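Local structure of putative Transcriptional Regulator (Rhodococcus sp., 2IA2) at residues D196-L201 and S248-A253; A145-M150 and Q203-G208. The protein probably regulates transcription as an IclR-family DNA-binding protein, joining a helix-turn-helix domain to a GAF-like domain of the kind that senses small effectors. All blocks are in the same frame, centred on the assembly; numbering follows the deposited sequence.

Contact 1: residues D196-L201 and S248-A253; sequences DGICVL and SLRVTA
Arg-250 carries this contact from the helix 246-264, reaching over to the turn at Asp-196, Gly-197 and Ile-198. One residue before it, Leu-249 also points toward 196-201 but stops short of it and packs on the sheet, against Met-212 of strand 209-217 and Val-227 and Ile-229 of strand 223-232. Arg-250 itself leaves the helix with its chain extended from CG to NE, which carries the guanidinium out to the end of helix 183-196. There NH2 gives a hydrogen bond to Asp-196 O of 2.9 Å, nearly straight at 166°, with the oxygen lying at the edge of the guanidinium, close to its plane. NH1 adds a weak bond to the same Asp-196 O at 3.4 Å, so one carbonyl takes both ends of the group. Asp-196 is the last helical residue, and the positive charge next to its carbonyl would be expected to suit the negative end of the helix dipole. Gly-197 then breaks the helix with a positive phi of 77°, a conformation in which a CB would be jammed against Asp-196 O. This is the turn that leads from helix 183-196 into the edge strand 199-202 of the six-stranded antiparallel sheet in the GAF-like domain. Ile-198 spreads CG2 over the centre of one guanidinium face, 3.6 Å from Arg-250 CZ, the two side chains crossing at about a right angle. Its chi1 of 59° puts CG2 there, anti to the carbonyl carbon and beside the backbone N, while CG1 reaches to 3.7 Å from Arg-250 NH2. With an alanine here, the guanidinium would lose the branches that rest on its face and is likely to be freer to swing about its bonds to Asp-196 O.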
loop_
_atom_site.group_PDB
_atom_site.type_symbol
_atom_site.label_atom_id
_atom_site.label_comp_id
_atom_site.label_asym_id
_atom_site.label_seq_id
_atom_site.Cartn_x
_atom_site.Cartn_y
_atom_site.Cartn_z
ATOM N N ASP A 196 16.501 24.658 3.189
ATOM C CA ASP A 196 15.713 24.813 4.429
ATOM C C ASP A 196 14.704 23.693 4.710
ATOM O O ASP A 196 14.258 23.509 5.850
ATOM C CB ASP A 196 14.954 26.132 4.355
ATOM C CG ASP A 196 15.879 27.306 4.139
ATOM O OD1 ASP A 196 17.128 27.098 4.210
ATOM O OD2 ASP A 196 15.370 28.440 3.916
ATOM N N GLY A 197 14.283 22.988 3.666
ATOM C CA GLY A 197 13.209 22.007 3.842
ATOM C C GLY A 197 11.806 22.632 3.947
ATOM O O GLY A 197 10.844 21.938 4.180
ATOM N N ILE A 198 11.691 23.947 3.811
ATOM C CA ILE A 198 10.385 24.615 3.819
ATOM C C ILE A 198 10.430 25.820 2.908
ATOM O O ILE A 198 11.504 26.252 2.550
ATOM C CB ILE A 198 9.907 25.086 5.217
ATOM C CG1 ILE A 198 10.893 26.046 5.807
ATOM C CG2 ILE A 198 9.586 23.893 6.128
ATOM C CD1 ILE A 198 10.264 27.053 6.751
ATOM N N CYS A 199 9.251 26.339 2.531
ATOM C CA CYS A 199 9.165 27.534 1.739
ATOM C C CYS A 199 8.121 28.387 2.391
ATOM O O CYS A 199 7.058 27.881 2.752
ATOM C CB CYS A 199 8.731 27.188 0.299
ATOM S SG CYS A 199 8.425 28.652 -0.701
ATOM N N VAL A 200 8.436 29.641 2.612
ATOM C CA VAL A 200 7.456 30.616 3.001
ATOM C C VAL A 200 7.258 31.597 1.883
ATOM O O VAL A 200 8.197 32.174 1.388
ATOM C CB VAL A 200 7.823 31.354 4.255
ATOM C CG1 VAL A 200 6.778 32.314 4.623
ATOM C CG2 VAL A 200 8.075 30.420 5.367
ATOM N N LEU A 201 6.018 31.740 1.468
ATOM C CA LEU A 201 5.664 32.646 0.416
ATOM C C LEU A 201 4.868 33.778 0.971
ATOM O O LEU A 201 3.838 33.568 1.517
ATOM C CB LEU A 201 4.892 31.935 -0.667
ATOM C CG LEU A 201 4.936 32.649 -1.984
ATOM C CD1 LEU A 201 5.203 31.706 -3.057
ATOM C CD2 LEU A 201 3.683 33.404 -2.202
ATOM N N SER A 248 4.572 22.413 13.292
ATOM C CA SER A 248 3.514 21.428 13.076
ATOM C C SER A 248 3.467 20.977 11.635
ATOM O O SER A 248 3.300 19.812 11.379
ATOM C CB SER A 248 2.156 22.018 13.496
ATOM O OG SER A 248 2.195 22.270 14.870
ATOM N N LEU A 249 3.610 21.920 10.699
ATOM C CA LEU A 249 3.662 21.594 9.266
ATOM C C LEU A 249 4.770 20.538 8.975
ATOM O O LEU A 249 4.546 19.564 8.260
ATOM C CB LEU A 249 3.856 22.888 8.462
ATOM C CG LEU A 249 4.058 22.658 6.948
ATOM C CD1 LEU A 249 2.838 22.045 6.339
ATOM C CD2 LEU A 249 4.395 23.935 6.253
ATOM N N ARG A 250 5.956 20.699 9.582
ATOM C CA ARG A 250 7.047 19.732 9.406
ATOM C C ARG A 250 6.690 18.347 9.882
ATOM O O ARG A 250 6.996 17.330 9.219
ATOM C CB ARG A 250 8.342 20.216 10.097
ATOM C CG ARG A 250 9.131 21.219 9.284
ATOM C CD ARG A 250 10.434 21.559 10.063
ATOM N NE ARG A 250 11.125 22.757 9.581
ATOM C CZ ARG A 250 12.013 22.739 8.584
ATOM N NH1 ARG A 250 12.307 21.592 7.950
ATOM N NH2 ARG A 250 12.592 23.869 8.194
ATOM N N VAL A 251 6.032 18.287 11.039
ATOM C CA VAL A 251 5.636 17.007 11.619
ATOM C C VAL A 251 4.553 16.338 10.760
ATOM O O VAL A 251 4.579 15.140 10.567
ATOM C CB VAL A 251 5.226 17.155 13.105
ATOM C CG1 VAL A 251 4.698 15.843 13.646
ATOM C CG2 VAL A 251 6.471 17.581 13.983
ATOM N N THR A 252 3.628 17.121 10.211
ATOM C CA THR A 252 2.581 16.582 9.366
ATOM C C THR A 252 3.189 15.994 8.110
ATOM O O THR A 252 2.823 14.916 7.718
ATOM C CB THR A 252 1.552 17.710 9.028
ATOM O OG1 THR A 252 0.924 18.095 10.243
ATOM C CG2 THR A 252 0.474 17.226 8.054
ATOM N N ALA A 253 4.127 16.702 7.484
ATOM C CA ALA A 253 4.773 16.236 6.291
ATOM C C ALA A 253 5.395 14.861 6.573
ATOM O O ALA A 253 5.200 13.945 5.807
ATOM C CB ALA A 253 5.871 17.207 5.861
#

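Contact 2: residues A145-M150 and Q203-G208; sequences AYATSM and QELEAG
Ala-147, which meets Leu-205 across the contact, also lays its CB on one face of the neighbouring Tyr-146 ring, 3.8 Å above the plane and offset toward the rim. Leu-170 and Leu-175 also touch that ring, and its OH takes a hydrogen bond from Gln-173 N, which holds the far end of the ring in place. A second flat group, the Glu-204 carboxylate, forms a salt bridge through OE1 with Arg-152 NH2, and OE1 also accepts the backbone N of Ile-180. Because Arg-152 NE binds Tyr-146 O as well, this one arginine ties 145-150 to 203-208 although no hydrogen bond runs directly between them. The direct contact is packing: a leucine against a backbone carbonyl and two small side chains. Leu-205 brings CB to 3.5 Å from Ala-147 O, while its CD1 lies 4.3 Å from Ala-147 CB. With CG anti to the backbone N (chi1 -177°), the other branch, CD2, comes to 4.0 Å from Thr-148 CG2, and the Leu-205 and Thr-148 side chains run side by side, pointing the same way. In the fold, 203-208 is the loop of a beta hairpin that links the edge strand 199-202 to strand 209-217. The short turn 145-150 leads from the opposite edge strand, 142-144, into helix 149-156. Thr-148 is the N-cap of that helix: its OG1 accepts Gly-151 N, so the hydroxyl serves the helix start while its methyl packs against Leu-205. The hairpin loop is braced from within as well. Gly-208 N donates to Gln-203 OE1 at 2.6 Å, approaching tilted 32° from the amide carbonyl plane. That bond closes the loop across its mouth, and Gly-208, at a positive phi that suits glycine, leads on into strand 209-217.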
loop_
_atom_site.group_PDB
_atom_site.type_symbol
_atom_site.label_atom_id
_atom_site.label_comp_id
_atom_site.label_asym_id
_atom_site.label_seq_id
_atom_site.Cartn_x
_atom_site.Cartn_y
_atom_site.Cartn_z
ATOM N N ALA A 145 3.382 27.042 -10.421
ATOM C CA ALA A 145 4.329 26.548 -9.436
ATOM C C ALA A 145 5.247 27.628 -8.853
ATOM O O ALA A 145 5.537 27.624 -7.627
ATOM C CB ALA A 145 5.153 25.363 -10.025
ATOM N N TYR A 146 5.713 28.545 -9.715
ATOM C CA TYR A 146 6.663 29.620 -9.315
ATOM C C TYR A 146 6.153 30.603 -8.272
ATOM O O TYR A 146 6.948 31.293 -7.639
ATOM C CB TYR A 146 7.181 30.425 -10.527
ATOM C CG TYR A 146 6.260 31.514 -11.042
ATOM C CD1 TYR A 146 6.359 32.819 -10.563
ATOM C CD2 TYR A 146 5.297 31.233 -12.019
ATOM C CE1 TYR A 146 5.508 33.840 -11.048
ATOM C CE2 TYR A 146 4.450 32.215 -12.519
ATOM C CZ TYR A 146 4.568 33.525 -12.035
ATOM O OH TYR A 146 3.749 34.515 -12.523
ATOM N N ALA A 147 4.838 30.706 -8.124
ATOM C CA ALA A 147 4.250 31.733 -7.282
ATOM C C ALA A 147 3.527 31.168 -6.057
ATOM O O ALA A 147 2.809 31.900 -5.367
ATOM C CB ALA A 147 3.298 32.659 -8.130
ATOM N N THR A 148 3.748 29.879 -5.767
ATOM C CA THR A 148 3.138 29.224 -4.606
ATOM C C THR A 148 4.231 28.572 -3.776
ATOM O O THR A 148 5.297 28.236 -4.321
ATOM C CB THR A 148 2.142 28.133 -5.068
ATOM O OG1 THR A 148 2.863 27.207 -5.859
ATOM C CG2 THR A 148 1.020 28.739 -5.888
ATOM N N SER A 149 3.969 28.379 -2.485
ATOM C CA SER A 149 4.919 27.768 -1.600
ATOM C C SER A 149 5.078 26.301 -1.944
ATOM O O SER A 149 6.179 25.817 -2.005
ATOM C CB SER A 149 4.550 27.983 -0.099
ATOM O OG SER A 149 3.339 27.318 0.288
HETATM N N MSE A 150 3.963 25.603 -2.179
HETATM C CA MSE A 150 4.005 24.212 -2.624
HETATM C C MSE A 150 4.748 24.079 -3.981
HETATM O O MSE A 150 5.523 23.167 -4.167
HETATM C CB MSE A 150 2.581 23.654 -2.726
HETATM C CG MSE A 150 2.037 23.424 -1.333
HETATM SE SE MSE A 150 0.377 22.441 -1.224
HETATM C CE MSE A 150 -0.813 23.657 -2.148
ATOM N N GLN A 203 2.970 36.846 0.186
ATOM C CA GLN A 203 2.157 37.721 -0.690
ATOM C C GLN A 203 2.668 37.931 -2.125
ATOM O O GLN A 203 2.538 39.019 -2.669
ATOM C CB GLN A 203 1.872 39.079 -0.016
ATOM C CG GLN A 203 1.673 38.979 1.482
ATOM C CD GLN A 203 1.343 40.288 2.125
ATOM O OE1 GLN A 203 0.429 40.972 1.689
ATOM N NE2 GLN A 203 2.047 40.626 3.202
ATOM N N GLU A 204 3.219 36.882 -2.737
ATOM C CA GLU A 204 3.650 36.956 -4.134
ATOM C C GLU A 204 2.548 36.485 -5.087
ATOM O O GLU A 204 2.617 36.732 -6.306
ATOM C CB GLU A 204 4.901 36.121 -4.352
ATOM C CG GLU A 204 6.125 36.654 -3.603
ATOM C CD GLU A 204 7.401 35.941 -4.002
ATOM O OE1 GLU A 204 7.625 35.766 -5.213
ATOM O OE2 GLU A 204 8.192 35.573 -3.123
ATOM N N LEU A 205 1.544 35.818 -4.524
ATOM C CA LEU A 205 0.434 35.288 -5.316
ATOM C C LEU A 205 -0.714 36.292 -5.231
ATOM O O LEU A 205 -1.221 36.778 -6.247
ATOM C CB LEU A 205 0.003 33.894 -4.818
ATOM C CG LEU A 205 -1.118 33.166 -5.587
ATOM C CD1 LEU A 205 -0.822 32.993 -7.078
ATOM C CD2 LEU A 205 -1.406 31.811 -4.920
ATOM N N GLU A 206 -1.082 36.633 -4.007
ATOM C CA GLU A 206 -2.153 37.587 -3.789
ATOM C C GLU A 206 -1.786 38.433 -2.572
ATOM O O GLU A 206 -1.200 37.932 -1.602
ATOM C CB GLU A 206 -3.465 36.796 -3.608
ATOM C CG GLU A 206 -4.717 37.602 -3.702
ATOM C CD GLU A 206 -5.925 36.742 -3.934
ATOM O OE1 GLU A 206 -6.188 36.355 -5.089
ATOM O OE2 GLU A 206 -6.623 36.438 -2.958
ATOM N N ALA A 207 -2.085 39.730 -2.620
ATOM C CA ALA A 207 -1.742 40.625 -1.505
ATOM C C ALA A 207 -2.527 40.188 -0.261
ATOM O O ALA A 207 -3.662 39.815 -0.367
ATOM C CB ALA A 207 -2.067 42.101 -1.854
ATOM N N GLY A 208 -1.912 40.255 0.917
ATOM C CA GLY A 208 -2.619 39.842 2.134
ATOM C C GLY A 208 -2.651 38.331 2.372
ATOM O O GLY A 208 -3.282 37.875 3.321
#

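In the fold
Both contacts belong to the C-terminal GAF-like domain, with their centres about 15 Å apart, and their segments alternate along the chain: 145-150, 196-201, 203-208, 248-253. Strand 199-202 joins them, since contact 1 sits at its start and the loop of contact 2 follows its end. They also touch directly: Leu-201 CD1 packs 3.3 Å from Ala-147 O, and Cys-199 CB lies near Ser-149 O. Helix 246-264 of contact 1 and helix 149-156 of contact 2 pack on opposite faces of the sheet, against alternate residues of strand 209-217. Helix 149-156 also packs on one face of the edge strand, whereas Arg-250 reaches just the turn before it, in a domain that, as in other IclR-family regulators, probably receives the effector.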